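Local coordinates for protein glutathione s-transferase I (PDB 1AXD) that conjugates glutathione to electrophilic compounds in maize, a transferase reaction through which it detoxifies herbicides, at residues Thr15-Asp27 / Ile70-Leu82. Residues are numbered along the deposited sequence; the frame is centred on the assembly and turned at random.
Sequences TRCATALEEAGSD and ICKYAARKNKPEL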
ATOM      1  N   THR A  15       8.487  11.024   8.221  1.00 24.42           N
ATOM      2  CA  THR A  15       9.327  11.802   7.330  1.00 22.28           C
ATOM      3  C   THR A  15       8.956  11.536   5.898  1.00 17.76           C
ATOM      4  O   THR A  15       9.306  12.314   5.040  1.00 21.69           O
ATOM      5  CB  THR A  15      10.834  11.630   7.637  1.00 22.43           C
ATOM      6  OG1 THR A  15      11.188  10.241   7.654  1.00 34.00           O
ATOM      7  CG2 THR A  15      11.141  12.219   9.019  1.00 22.72           C
ATOM      8  N   ARG A  16       8.197  10.482   5.638  1.00 17.95           N
ATOM      9  CA  ARG A  16       7.736  10.222   4.276  1.00 20.25           C
ATOM     10  C   ARG A  16       6.713  11.334   4.005  1.00 21.34           C
ATOM     11  O   ARG A  16       6.726  11.919   2.939  1.00 22.09           O
ATOM     12  CB  ARG A  16       7.081   8.831   4.173  1.00 15.98           C
ATOM     13  CG  ARG A  16       6.691   8.434   2.752  1.00 19.79           C
ATOM     14  CD  ARG A  16       6.256   6.983   2.630  1.00 16.76           C
ATOM     15  NE  ARG A  16       7.293   6.025   3.017  1.00 22.36           N
ATOM     16  CZ  ARG A  16       7.176   5.165   4.028  1.00 23.28           C
ATOM     17  NH1 ARG A  16       6.074   5.142   4.760  1.00 26.02           N
ATOM     18  NH2 ARG A  16       8.148   4.312   4.300  1.00 26.73           N
ATOM     19  N   CYS A  17       5.897  11.654   5.008  1.00 23.05           N
ATOM     20  CA  CYS A  17       4.890  12.702   4.925  1.00 20.24           C
ATOM     21  C   CYS A  17       5.550  14.039   4.846  1.00 22.41           C
ATOM     22  O   CYS A  17       5.083  14.882   4.096  1.00 27.52           O
ATOM     23  CB  CYS A  17       3.998  12.684   6.167  1.00 17.36           C
ATOM     24  SG  CYS A  17       3.158  11.142   6.467  1.00 24.35           S
ATOM     25  N   ALA A  18       6.595  14.261   5.647  1.00 20.10           N
ATOM     26  CA  ALA A  18       7.308  15.538   5.644  1.00 16.14           C
ATOM     27  C   ALA A  18       7.906  15.807   4.315  1.00 19.26           C
ATOM     28  O   ALA A  18       7.925  16.948   3.901  1.00 27.77           O
ATOM     29  CB  ALA A  18       8.369  15.570   6.755  1.00 18.45           C
ATOM     30  N   THR A  19       8.342  14.768   3.607  1.00 17.59           N
ATOM     31  CA  THR A  19       8.934  14.941   2.284  1.00 18.41           C
ATOM     32  C   THR A  19       7.934  15.514   1.310  1.00 23.35           C
ATOM     33  O   THR A  19       8.253  16.460   0.613  1.00 29.56           O
ATOM     34  CB  THR A  19       9.418  13.606   1.706  1.00 18.42           C
ATOM     35  OG1 THR A  19      10.227  12.934   2.671  1.00 18.10           O
ATOM     36  CG2 THR A  19      10.247  13.844   0.422  1.00 11.01           C
ATOM     37  N   ALA A  20       6.739  14.933   1.248  1.00 23.27           N
ATOM     38  CA  ALA A  20       5.704  15.393   0.330  1.00 22.81           C
ATOM     39  C   ALA A  20       5.172  16.763   0.700  1.00 24.42           C
ATOM     40  O   ALA A  20       4.895  17.560  -0.187  1.00 23.80           O
ATOM     41  CB  ALA A  20       4.575  14.349   0.254  1.00 14.47           C
ATOM     42  N   LEU A  21       5.050  17.043   1.993  1.00 21.59           N
ATOM     43  CA  LEU A  21       4.540  18.323   2.441  1.00 21.16           C
ATOM     44  C   LEU A  21       5.510  19.393   2.077  1.00 26.91           C
ATOM     45  O   LEU A  21       5.101  20.448   1.618  1.00 26.93           O
ATOM     46  CB  LEU A  21       4.287  18.272   3.944  1.00 22.06           C
ATOM     47  CG  LEU A  21       3.090  17.389   4.364  1.00 22.73           C
ATOM     48  CD1 LEU A  21       3.209  16.934   5.831  1.00 23.14           C
ATOM     49  CD2 LEU A  21       1.771  18.138   4.156  1.00 15.18           C
ATOM     50  N   GLU A  22       6.799  19.102   2.219  1.00 31.58           N
ATOM     51  CA  GLU A  22       7.855  20.053   1.879  1.00 31.97           C
ATOM     52  C   GLU A  22       7.902  20.326   0.395  1.00 34.38           C
ATOM     53  O   GLU A  22       8.187  21.443  -0.000  1.00 40.31           O
ATOM     54  CB  GLU A  22       9.219  19.520   2.332  1.00 28.89           C
ATOM     55  CG  GLU A  22       9.441  19.503   3.841  1.00 35.23           C
ATOM     56  CD  GLU A  22       9.497  20.894   4.462  1.00 38.53           C
ATOM     57  OE1 GLU A  22       9.739  21.869   3.726  1.00 45.04           O
ATOM     58  OE2 GLU A  22       9.316  21.017   5.692  1.00 38.85           O
ATOM     59  N   GLU A  23       7.647  19.308  -0.416  1.00 35.96           N
ATOM     60  CA  GLU A  23       7.684  19.424  -1.867  1.00 35.56           C
ATOM     61  C   GLU A  23       6.453  20.127  -2.419  1.00 37.13           C
ATOM     62  O   GLU A  23       6.569  20.893  -3.364  1.00 38.33           O
ATOM     63  CB  GLU A  23       7.839  18.028  -2.479  1.00 32.06           C
ATOM     64  CG  GLU A  23       8.081  18.002  -3.977  1.00 41.04           C
ATOM     65  CD  GLU A  23       9.433  18.574  -4.394  1.00 43.10           C
ATOM     66  OE1 GLU A  23      10.471  18.175  -3.821  1.00 44.89           O
ATOM     67  OE2 GLU A  23       9.457  19.410  -5.320  1.00 45.30           O
ATOM     68  N   ALA A  24       5.285  19.861  -1.847  1.00 37.53           N
ATOM     69  CA  ALA A  24       4.056  20.503  -2.308  1.00 38.17           C
ATOM     70  C   ALA A  24       4.027  21.921  -1.830  1.00 36.42           C
ATOM     71  O   ALA A  24       3.212  22.693  -2.303  1.00 36.66           O
ATOM     72  CB  ALA A  24       2.813  19.718  -1.808  1.00 32.76           C
ATOM     73  N   GLY A  25       4.912  22.255  -0.895  1.00 36.09           N
ATOM     74  CA  GLY A  25       4.959  23.599  -0.357  1.00 36.47           C
ATOM     75  C   GLY A  25       3.774  23.854   0.549  1.00 39.53           C
ATOM     76  O   GLY A  25       3.118  24.877   0.436  1.00 39.77           O
ATOM     77  N   SER A  26       3.513  22.911   1.452  1.00 40.46           N
ATOM     78  CA  SER A  26       2.398  23.011   2.389  1.00 38.37           C
ATOM     79  C   SER A  26       2.734  23.734   3.662  1.00 41.22           C
ATOM     80  O   SER A  26       3.897  23.781   4.052  1.00 43.33           O
ATOM     81  CB  SER A  26       1.888  21.619   2.737  1.00 30.33           C
ATOM     82  OG  SER A  26       1.510  20.919   1.575  1.00 33.31           O
ATOM     83  N   ASP A  27       1.709  24.284   4.308  1.00 44.19           N
ATOM     84  CA  ASP A  27       1.864  24.993   5.576  1.00 43.67           C
ATOM     85  C   ASP A  27       1.635  23.930   6.629  1.00 38.00           C
ATOM     86  O   ASP A  27       0.538  23.403   6.706  1.00 34.72           O
ATOM     87  CB  ASP A  27       0.797  26.098   5.686  1.00 51.70           C
ATOM     88  CG  ASP A  27       1.195  27.227   6.641  1.00 58.63           C
ATOM     89  OD1 ASP A  27       2.308  27.187   7.218  1.00 63.43           O
ATOM     90  OD2 ASP A  27       0.386  28.171   6.803  1.00 60.35           O
ATOM     91  N   ILE A  70      -1.691  10.286   3.568  1.00 15.86           N
ATOM     92  CA  ILE A  70      -1.386  11.679   3.917  1.00 17.46           C
ATOM     93  C   ILE A  70      -0.581  12.356   2.837  1.00 19.50           C
ATOM     94  O   ILE A  70      -0.720  13.551   2.644  1.00 22.86           O
ATOM     95  CB  ILE A  70      -0.596  11.761   5.240  1.00 18.01           C
ATOM     96  CG1 ILE A  70      -1.460  11.240   6.399  1.00 13.59           C
ATOM     97  CG2 ILE A  70      -0.127  13.212   5.498  1.00 17.01           C
ATOM     98  CD1 ILE A  70      -0.711  11.048   7.686  1.00  3.65           C
ATOM     99  N   CYS A  71       0.252  11.584   2.145  1.00 21.74           N
ATOM    100  CA  CYS A  71       1.089  12.080   1.065  1.00 18.18           C
ATOM    101  C   CYS A  71       0.257  12.451  -0.136  1.00 18.61           C
ATOM    102  O   CYS A  71       0.407  13.543  -0.638  1.00 29.33           O
ATOM    103  CB  CYS A  71       2.147  11.027   0.674  1.00 22.75           C
ATOM    104  SG  CYS A  71       3.336  10.513   1.979  1.00 22.03           S
ATOM    105  N   LYS A  72      -0.628  11.577  -0.594  1.00 18.36           N
ATOM    106  CA  LYS A  72      -1.447  11.901  -1.755  1.00 16.46           C
ATOM    107  C   LYS A  72      -2.272  13.120  -1.487  1.00 18.88           C
ATOM    108  O   LYS A  72      -2.501  13.889  -2.392  1.00 21.89           O
ATOM    109  CB  LYS A  72      -2.353  10.734  -2.145  1.00 17.58           C
ATOM    110  CG  LYS A  72      -1.621   9.453  -2.457  1.00 29.19           C
ATOM    111  CD  LYS A  72      -2.563   8.401  -3.025  1.00 36.82           C
ATOM    112  CE  LYS A  72      -1.907   7.009  -3.098  1.00 43.52           C
ATOM    113  NZ  LYS A  72      -1.587   6.409  -1.757  1.00 42.24           N
ATOM    114  N   TYR A  73      -2.720  13.311  -0.256  1.00 18.89           N
ATOM    115  CA  TYR A  73      -3.514  14.483   0.083  1.00 18.18           C
ATOM    116  C   TYR A  73      -2.733  15.775  -0.012  1.00 20.61           C
ATOM    117  O   TYR A  73      -3.255  16.747  -0.525  1.00 25.74           O
ATOM    118  CB  TYR A  73      -4.074  14.341   1.488  1.00 17.75           C
ATOM    119  CG  TYR A  73      -4.840  15.549   1.964  1.00 20.00           C
ATOM    120  CD1 TYR A  73      -6.149  15.768   1.557  1.00 18.96           C
ATOM    121  CD2 TYR A  73      -4.276  16.441   2.870  1.00 20.22           C
ATOM    122  CE1 TYR A  73      -6.875  16.828   2.045  1.00 25.11           C
ATOM    123  CE2 TYR A  73      -5.001  17.506   3.365  1.00 20.56           C
ATOM    124  CZ  TYR A  73      -6.298  17.691   2.950  1.00 24.28           C
ATOM    125  OH  TYR A  73      -7.045  18.707   3.481  1.00 30.08           O
ATOM    126  N   ALA A  74      -1.519  15.815   0.513  1.00 18.33           N
ATOM    127  CA  ALA A  74      -0.735  17.035   0.451  1.00 19.61           C
ATOM    128  C   ALA A  74      -0.466  17.442  -0.979  1.00 25.00           C
ATOM    129  O   ALA A  74      -0.392  18.630  -1.266  1.00 27.28           O
ATOM    130  CB  ALA A  74       0.557  16.851   1.223  1.00 23.49           C
ATOM    131  N   ALA A  75      -0.299  16.472  -1.872  1.00 26.07           N
ATOM    132  CA  ALA A  75      -0.048  16.779  -3.277  1.00 26.85           C
ATOM    133  C   ALA A  75      -1.347  17.166  -3.906  1.00 27.40           C
ATOM    134  O   ALA A  75      -1.434  18.200  -4.533  1.00 30.21           O
ATOM    135  CB  ALA A  75       0.580  15.570  -3.980  1.00 20.66           C
ATOM    136  N   ARG A  76      -2.363  16.359  -3.677  1.00 28.62           N
ATOM    137  CA  ARG A  76      -3.703  16.574  -4.195  1.00 32.76           C
ATOM    138  C   ARG A  76      -4.225  17.979  -3.837  1.00 33.56           C
ATOM    139  O   ARG A  76      -4.979  18.554  -4.607  1.00 33.60           O
ATOM    140  CB  ARG A  76      -4.601  15.493  -3.581  1.00 33.28           C
ATOM    141  CG  ARG A  76      -5.931  15.244  -4.249  1.00 40.17           C
ATOM    142  CD  ARG A  76      -6.806  14.365  -3.344  1.00 45.76           C
ATOM    143  NE  ARG A  76      -6.394  12.963  -3.331  1.00 39.78           N
ATOM    144  CZ  ARG A  76      -6.538  12.150  -4.371  1.00 39.99           C
ATOM    145  NH1 ARG A  76      -7.072  12.605  -5.498  1.00 39.38           N
ATOM    146  NH2 ARG A  76      -6.181  10.877  -4.277  1.00 40.71           N
ATOM    147  N   LYS A  77      -3.799  18.510  -2.691  1.00 33.53           N
ATOM    148  CA  LYS A  77      -4.217  19.823  -2.197  1.00 31.88           C
ATOM    149  C   LYS A  77      -3.299  20.991  -2.551  1.00 32.23           C
ATOM    150  O   LYS A  77      -3.782  22.100  -2.681  1.00 32.34           O
ATOM    151  CB  LYS A  77      -4.377  19.742  -0.675  1.00 30.51           C
ATOM    152  CG  LYS A  77      -4.518  21.071   0.055  1.00 32.40           C
ATOM    153  CD  LYS A  77      -4.291  20.890   1.558  1.00 34.48           C
ATOM    154  CE  LYS A  77      -4.341  22.211   2.327  1.00 37.54           C
ATOM    155  NZ  LYS A  77      -5.704  22.816   2.387  1.00 38.20           N
ATOM    156  N   ASN A  78      -1.992  20.757  -2.669  1.00 34.83           N
ATOM    157  CA  ASN A  78      -1.041  21.832  -2.969  1.00 31.47           C
ATOM    158  C   ASN A  78      -0.244  21.705  -4.228  1.00 29.33           C
ATOM    159  O   ASN A  78       0.074  22.717  -4.818  1.00 32.39           O
ATOM    160  CB  ASN A  78      -0.079  22.038  -1.794  1.00 34.70           C
ATOM    161  CG  ASN A  78      -0.729  22.726  -0.607  1.00 34.28           C
ATOM    162  OD1 ASN A  78      -0.164  22.768   0.468  1.00 39.25           O
ATOM    163  ND2 ASN A  78      -1.921  23.266  -0.803  1.00 35.27           N
ATOM    164  N   LYS A  79       0.115  20.491  -4.631  1.00 25.67           N
ATOM    165  CA  LYS A  79       0.899  20.291  -5.843  1.00 24.89           C
ATOM    166  C   LYS A  79       0.470  19.015  -6.512  1.00 24.65           C
ATOM    167  O   LYS A  79       1.213  18.055  -6.523  1.00 28.47           O
ATOM    168  CB  LYS A  79       2.391  20.244  -5.509  1.00 26.84           C
ATOM    169  CG  LYS A  79       3.293  20.743  -6.635  1.00 29.07           C
ATOM    170  CD  LYS A  79       4.766  20.612  -6.294  1.00 29.62           C
ATOM    171  CE  LYS A  79       5.620  21.079  -7.463  1.00 36.29           C
ATOM    172  NZ  LYS A  79       7.028  20.585  -7.371  1.00 34.65           N
ATOM    173  N   PRO A  80      -0.707  19.014  -7.138  1.00 23.00           N
ATOM    174  CA  PRO A  80      -1.293  17.870  -7.835  1.00 23.63           C
ATOM    175  C   PRO A  80      -0.475  17.333  -8.924  1.00 23.61           C
ATOM    176  O   PRO A  80      -0.653  16.188  -9.295  1.00 24.85           O
ATOM    177  CB  PRO A  80      -2.610  18.435  -8.357  1.00 23.87           C
ATOM    178  CG  PRO A  80      -2.289  19.858  -8.575  1.00 22.82           C
ATOM    179  CD  PRO A  80      -1.533  20.215  -7.334  1.00 22.29           C
ATOM    180  N   GLU A  81       0.425  18.146  -9.450  1.00 26.59           N
ATOM    181  CA  GLU A  81       1.297  17.735 -10.536  1.00 29.37           C
ATOM    182  C   GLU A  81       2.110  16.527 -10.123  1.00 31.12           C
ATOM    183  O   GLU A  81       2.523  15.759 -10.979  1.00 30.86           O
ATOM    184  CB  GLU A  81       2.221  18.890 -10.912  1.00 32.63           C
ATOM    185  CG  GLU A  81       1.498  20.144 -11.421  1.00 47.56           C
ATOM    186  CD  GLU A  81       0.781  20.937 -10.330  1.00 53.70           C
ATOM    187  OE1 GLU A  81       1.316  21.025  -9.203  1.00 55.53           O
ATOM    188  OE2 GLU A  81      -0.313  21.487 -10.610  1.00 58.05           O
ATOM    189  N   LEU A  82       2.314  16.353  -8.819  1.00 31.00           N
ATOM    190  CA  LEU A  82       3.064  15.216  -8.288  1.00 29.93           C
ATOM    191  C   LEU A  82       2.271  13.926  -8.423  1.00 28.77           C
ATOM    192  O   LEU A  82       2.822  12.864  -8.193  1.00 30.86           O
ATOM    193  CB  LEU A  82       3.428  15.459  -6.815  1.00 25.60           C
ATOM    194  CG  LEU A  82       4.509  16.489  -6.467  1.00 23.75           C
ATOM    195  CD1 LEU A  82       4.520  16.755  -4.946  1.00 22.20           C
ATOM    196  CD2 LEU A  82       5.886  15.993  -6.937  1.00 13.62           C
TER
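C71 SG lodges against the backbone of helix 15-24, 4.0 Å from C17 CA and also in contact with R16 O and R16 CG; the sulfur fits the hollow framed by R16, C17 and A20. A first torsion that sets SG anti to the carbonyl carbon lets it reach this hollow, while C71 CB abuts the methyl of A20. C17 SG makes the converse bump, resting on the CB and CG2 of I70. One turn on, A74 CB meets L21 CD2 at 3.4 Å; a further turn along, A24 CB touches A74 O and N78 CB. A20, C71, A74 and A24 are small, consistent with the axes of the two helical segments approaching to 8.7 Å, only 6° from parallel. This is the pair of helices packed on one face of the thioredoxin-like sheet in the N-terminal domain of glutathione transferases; C17 and L21 also touch strand 3-6, and R76 on helix 67-78 forms a salt bridge with D95 of the second subunit. At the C-terminal ends polar groups take over. S26 OG donates to N78 OD1 over 2.7 Å, arriving at a C=O...O angle of 128° and somewhat tilted from the carbonyl plane. An alanine in place of N78 would probably leave S26 OG without this acceptor and the turn after helix 15-24 less firmly tied. K79 CB lies against A24 CA, and its extended chain carries NZ to E23 OE2 in a weak 3.4 Å salt bridge; that carboxylate is held more strongly by S201 and also pairs with R199. Swung anti to the backbone N, E23 CG lies on L82 CD1, the two side chains crossing nearly at right angles.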